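Local coordinates for BH2602 protein (Bacillus halodurans, PDB 3NWZ), which is a hotdog-fold protein of the thioesterase superfamily that binds coenzyme A and probably hydrolyses acyl-CoA thioesters, at residues K26-L29 / S30-D34. Numbering follows the deposited sequence.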
loop_
_atom_site.group_PDB
_atom_site.type_symbol
_atom_site.label_atom_id
_atom_site.label_comp_id
_atom_site.label_asym_id
_atom_site.label_seq_id
_atom_site.Cartn_x
_atom_site.Cartn_y
_atom_site.Cartn_z
ATOM N N LYS A 26 -7.384 29.936 21.635
ATOM C CA LYS A 26 -8.687 30.101 22.273
ATOM C C LYS A 26 -9.761 29.606 21.320
ATOM O O LYS A 26 -10.800 29.094 21.734
ATOM C CB LYS A 26 -8.950 31.566 22.629
ATOM C CG LYS A 26 -8.254 32.058 23.892
ATOM C CD LYS A 26 -8.576 33.527 24.118
ATOM C CE LYS A 26 -8.001 34.058 25.419
ATOM N NZ LYS A 26 -8.416 35.472 25.665
ATOM N N ASP A 27 -9.503 29.759 20.030
ATOM C CA ASP A 27 -10.451 29.316 19.015
ATOM C C ASP A 27 -10.530 27.789 19.015
ATOM O O ASP A 27 -11.606 27.205 18.863
ATOM C CB ASP A 27 -9.999 29.788 17.637
ATOM C CG ASP A 27 -11.127 29.836 16.653
ATOM O OD1 ASP A 27 -11.740 30.919 16.524
ATOM O OD2 ASP A 27 -11.406 28.790 16.025
ATOM N N VAL A 28 -9.378 27.145 19.175
ATOM C CA VAL A 28 -9.337 25.698 19.192
ATOM C C VAL A 28 -10.212 25.144 20.301
ATOM O O VAL A 28 -11.238 24.508 20.017
ATOM C CB VAL A 28 -7.906 25.160 19.392
ATOM C CG1 VAL A 28 -7.949 23.638 19.623
ATOM C CG2 VAL A 28 -7.060 25.479 18.181
ATOM N N LEU A 29 -9.806 25.390 21.552
ATOM C CA LEU A 29 -10.532 24.896 22.724
ATOM C C LEU A 29 -12.037 25.061 22.613
ATOM O O LEU A 29 -12.806 24.188 23.017
ATOM C CB LEU A 29 -10.057 25.603 23.973
ATOM C CG LEU A 29 -10.709 25.121 25.271
ATOM C CD1 LEU A 29 -10.568 23.622 25.354
ATOM C CD2 LEU A 29 -10.051 25.785 26.477
ATOM N N SER A 30 -12.453 26.190 22.063
ATOM C CA SER A 30 -13.866 26.471 21.879
ATOM C C SER A 30 -14.504 25.308 21.108
ATOM O O SER A 30 -15.532 24.757 21.525
ATOM C CB SER A 30 -14.019 27.782 21.105
ATOM O OG SER A 30 -15.356 28.226 21.103
ATOM N N SER A 31 -13.882 24.928 19.992
ATOM C CA SER A 31 -14.395 23.835 19.186
ATOM C C SER A 31 -14.340 22.585 20.020
ATOM O O SER A 31 -15.341 21.883 20.180
ATOM C CB SER A 31 -13.557 23.645 17.922
ATOM O OG SER A 31 -13.956 24.541 16.901
ATOM N N ILE A 32 -13.158 22.313 20.561
ATOM C CA ILE A 32 -12.973 21.138 21.394
ATOM C C ILE A 32 -14.082 21.031 22.423
ATOM O O ILE A 32 -14.721 19.989 22.524
ATOM C CB ILE A 32 -11.604 21.155 22.105
ATOM C CG1 ILE A 32 -10.506 20.848 21.085
ATOM C CG2 ILE A 32 -11.587 20.143 23.240
ATOM C CD1 ILE A 32 -9.127 20.717 21.676
ATOM N N VAL A 33 -14.335 22.095 23.182
ATOM C CA VAL A 33 -15.398 22.003 24.175
ATOM C C VAL A 33 -16.720 21.614 23.489
ATOM O O VAL A 33 -17.435 20.736 23.978
ATOM C CB VAL A 33 -15.584 23.330 24.973
ATOM C CG1 VAL A 33 -16.421 23.060 26.233
ATOM C CG2 VAL A 33 -14.233 23.912 25.365
ATOM N N ASP A 34 -17.044 22.250 22.359
ATOM C CA ASP A 34 -18.272 21.911 21.631
ATOM C C ASP A 34 -18.275 20.413 21.326
ATOM O O ASP A 34 -19.280 19.726 21.508
ATOM C CB ASP A 34 -18.356 22.654 20.289
ATOM C CG ASP A 34 -18.591 24.139 20.441
ATOM O OD1 ASP A 34 -19.429 24.534 21.279
ATOM O OD2 ASP A 34 -17.949 24.906 19.698
#
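In Leu-29, chi1 of -178° sets CG anti to the backbone N and beside the carbonyl carbon, and chi2 of 52° then turns CD1 toward Val-33; in Val-28, CG1 is likewise anti to its own N, which sets it beside Ile-32 CD1. Leu-29 CD1 lies 3.7 Å from Val-33 CG2, the two side chains meeting at a slant, although the place of that valine methyl is doubtful. Leu-29 and Ile-32 cross at about a right angle, CD1 to CG2 4.2 Å. Val-28 and Ile-32 instead run side by side, pointing alike, with CG1 of the first 3.8 Å from CD1 of the second. The backbone is consistent with this i to i+4 spacing: Ile-32 N donates to Val-28 O at 3.0 Å with an N-H...O angle of 164°, whereas the bonds from Ser-30 N to Lys-26 O and from Ser-31 N to Asp-27 O, both 3.4 Å, are weak. Were Leu-29 an alanine, CG and both methyls would be gone, and the apolar contacts to Ile-32, Phe-17 and Leu-18 would probably be lost. All this lies on helix 23-40, apart from the CoA-binding residues; Leu-29 also packs on Phe-17 and Leu-18 of the loop leading into the helix, while Val-28 packs on Tyr-47 and Ile-32 on Leu-51, both of helix 47-52 in a second subunit.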